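Local coordinates for protein putative oxidoreductase with NAD(P)-binding Rossmann-fold domain (PDB 3UUW) that is a putative oxidoreductase of the Gfo/Idh/MocA family that probably binds NAD(P) in its Rossmann domain to oxidise or reduce its substrate, at residues F71-T76 with H92-K97. Numbering follows the deposited sequence.
Sequences FLHSST and HVYVDK
Phe-71 and Tyr-94 sit opposite each other in parallel strands, and their rings meet on the same face of the sheet. The planes are 34° apart, an oblique pairing in which Phe-71 CD2 lies 3.4 Å from Tyr-94 CD1. Tyr-94 carries its CG anti to the backbone N (chi1 175°), while that of Phe-71 lies beside its own N; Tyr-94 CB then comes over the Phe-71 ring as a CH-pi contact, 4.2 Å from the centroid. Flat aromatics suit this face, where helix 269-281 packs on both. The tyrosine also brings a hydroxyl, which hydrogen-bonds to Tyr-22 OH.

On the other face, facing helix 79-88, Leu-72 and Val-95 lie side by side, and Leu-72 CD2 lies 3.8 Å from Val-95 CG2. A beta-branched valine favours the extended backbone, and the longer leucine reaches Ile-83. Between the backbones, Leu-72 N donates to Tyr-94 O at 2.7 Å, almost straight; the return bond from Asp-96 N to Leu-72 O is weak at 3.4 Å, where the chains begin to part.

At the carboxyl-terminal side of the pairing, His-73 ND1 donates to Asp-96 OD2 at 3.0 Å. OD2 lies close to the imidazole plane, but ND1 meets it from above the carboxylate plane, the ring and carboxylate planes being 44° apart. Farther on, a water bonds Thr-76 OG1 and donates to Lys-97 O, 2.7 Å from the water oxygen.

In this beta-alpha-beta unit of the Rossmann fold, the dinucleotide site characteristically lies at the strands' carboxyl ends. Asp-96 and Lys-97 probably correspond to the Glu-Lys of the family's EKP motif, and Lys-97 NZ pairs with Asp-166. The His-73 to Asp-96 bond ties the two segments together, and Tyr-22, which stacks on the imidazole and bonds Asp-96 OD1, probably helps to fix both groups.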
loop_
_atom_site.group_PDB
_atom_site.type_symbol
_atom_site.label_atom_id
_atom_site.label_comp_id
_atom_site.label_asym_id
_atom_site.label_seq_id
_atom_site.Cartn_x
_atom_site.Cartn_y
_atom_site.Cartn_z
ATOM N N PHE A 71 -37.920 9.364 -9.386
ATOM C CA PHE A 71 -36.553 9.701 -8.948
ATOM C C PHE A 71 -36.351 11.168 -9.339
ATOM O O PHE A 71 -36.453 11.538 -10.516
ATOM C CB PHE A 71 -35.499 8.795 -9.624
ATOM C CG PHE A 71 -35.341 7.458 -8.968
ATOM C CD1 PHE A 71 -36.255 6.451 -9.177
ATOM C CD2 PHE A 71 -34.245 7.202 -8.165
ATOM C CE1 PHE A 71 -36.109 5.226 -8.572
ATOM C CE2 PHE A 71 -34.096 5.970 -7.551
ATOM C CZ PHE A 71 -35.019 4.995 -7.752
ATOM N N LEU A 72 -36.145 12.000 -8.327
ATOM C CA LEU A 72 -35.990 13.442 -8.481
ATOM C C LEU A 72 -34.547 13.878 -8.208
ATOM O O LEU A 72 -34.020 13.721 -7.101
ATOM C CB LEU A 72 -36.942 14.146 -7.506
ATOM C CG LEU A 72 -36.865 15.649 -7.472
ATOM C CD1 LEU A 72 -37.245 16.257 -8.811
ATOM C CD2 LEU A 72 -37.788 16.164 -6.366
ATOM N N HIS A 73 -33.910 14.431 -9.230
ATOM C CA HIS A 73 -32.493 14.803 -9.132
ATOM C C HIS A 73 -32.304 16.259 -9.460
ATOM O O HIS A 73 -31.299 16.639 -10.044
ATOM C CB HIS A 73 -31.632 13.920 -10.060
ATOM C CG HIS A 73 -31.914 12.458 -9.933
ATOM N ND1 HIS A 73 -31.622 11.733 -8.795
ATOM C CD2 HIS A 73 -32.478 11.586 -10.797
ATOM C CE1 HIS A 73 -32.011 10.484 -8.960
ATOM N NE2 HIS A 73 -32.530 10.364 -10.168
ATOM N N SER A 74 -33.268 17.079 -9.061
ATOM C CA SER A 74 -33.219 18.533 -9.306
ATOM C C SER A 74 -32.436 19.278 -8.229
ATOM O O SER A 74 -32.031 18.707 -7.220
ATOM C CB SER A 74 -34.639 19.096 -9.402
ATOM O OG SER A 74 -35.294 19.045 -8.149
ATOM N N SER A 75 -32.219 20.570 -8.451
ATOM C CA SER A 75 -31.474 21.381 -7.513
ATOM C C SER A 75 -32.197 21.440 -6.186
ATOM O O SER A 75 -33.424 21.484 -6.150
ATOM C CB SER A 75 -31.318 22.802 -8.036
ATOM O OG SER A 75 -32.571 23.463 -8.098
ATOM N N THR A 76 -31.424 21.505 -5.111
ATOM C CA THR A 76 -31.978 21.527 -3.765
ATOM C C THR A 76 -33.089 22.554 -3.578
ATOM O O THR A 76 -34.091 22.273 -2.947
ATOM C CB THR A 76 -30.883 21.829 -2.746
ATOM O OG1 THR A 76 -29.881 20.817 -2.828
ATOM C CG2 THR A 76 -31.449 21.877 -1.334
ATOM N N HIS A 92 -44.744 8.040 -5.140
ATOM C CA HIS A 92 -43.634 7.896 -4.191
ATOM C C HIS A 92 -42.475 8.694 -4.745
ATOM O O HIS A 92 -42.323 8.835 -5.974
ATOM C CB HIS A 92 -43.178 6.450 -4.060
ATOM C CG HIS A 92 -44.256 5.495 -3.678
ATOM N ND1 HIS A 92 -44.618 5.260 -2.368
ATOM C CD2 HIS A 92 -45.050 4.709 -4.433
ATOM C CE1 HIS A 92 -45.580 4.361 -2.336
ATOM N NE2 HIS A 92 -45.863 4.009 -3.574
ATOM N N VAL A 93 -41.625 9.216 -3.866
ATOM C CA VAL A 93 -40.535 10.071 -4.321
ATOM C C VAL A 93 -39.207 9.710 -3.699
ATOM O O VAL A 93 -39.108 9.561 -2.480
ATOM C CB VAL A 93 -40.827 11.527 -3.995
ATOM C CG1 VAL A 93 -39.637 12.438 -4.417
ATOM C CG2 VAL A 93 -42.108 11.961 -4.696
ATOM N N TYR A 94 -38.226 9.470 -4.558
ATOM C CA TYR A 94 -36.825 9.383 -4.156
ATOM C C TYR A 94 -36.153 10.687 -4.573
ATOM O O TYR A 94 -36.267 11.113 -5.727
ATOM C CB TYR A 94 -36.135 8.210 -4.837
ATOM C CG TYR A 94 -34.647 8.094 -4.570
ATOM C CD1 TYR A 94 -33.707 8.909 -5.248
ATOM C CD2 TYR A 94 -34.162 7.175 -3.633
ATOM C CE1 TYR A 94 -32.340 8.791 -4.996
ATOM C CE2 TYR A 94 -32.802 7.052 -3.380
ATOM C CZ TYR A 94 -31.898 7.862 -4.058
ATOM O OH TYR A 94 -30.547 7.709 -3.792
ATOM N N VAL A 95 -35.456 11.335 -3.648
ATOM C CA VAL A 95 -34.796 12.621 -3.952
ATOM C C VAL A 95 -33.371 12.621 -3.392
ATOM O O VAL A 95 -33.104 12.053 -2.333
ATOM C CB VAL A 95 -35.638 13.830 -3.382
ATOM C CG1 VAL A 95 -35.677 13.790 -1.846
ATOM C CG2 VAL A 95 -35.103 15.121 -3.833
ATOM N N ASP A 96 -32.446 13.252 -4.112
ATOM C CA ASP A 96 -31.103 13.445 -3.570
ATOM C C ASP A 96 -31.139 14.348 -2.348
ATOM O O ASP A 96 -32.074 15.156 -2.167
ATOM C CB ASP A 96 -30.166 14.008 -4.612
ATOM C CG ASP A 96 -29.706 12.941 -5.570
ATOM O OD1 ASP A 96 -29.104 11.918 -5.106
ATOM O OD2 ASP A 96 -29.948 13.111 -6.772
ATOM N N LYS A 97 -30.129 14.193 -1.499
ATOM C CA LYS A 97 -30.027 14.992 -0.293
ATOM C C LYS A 97 -29.705 16.438 -0.643
ATOM O O LYS A 97 -29.146 16.707 -1.715
ATOM C CB LYS A 97 -28.990 14.397 0.684
ATOM C CG LYS A 97 -27.586 14.008 0.153
ATOM C CD LYS A 97 -26.711 15.196 -0.236
ATOM C CE LYS A 97 -26.624 15.352 -1.728
ATOM N NZ LYS A 97 -25.934 16.597 -2.130
HETATM O O HOH W 1 -30.131 18.030 -3.912
#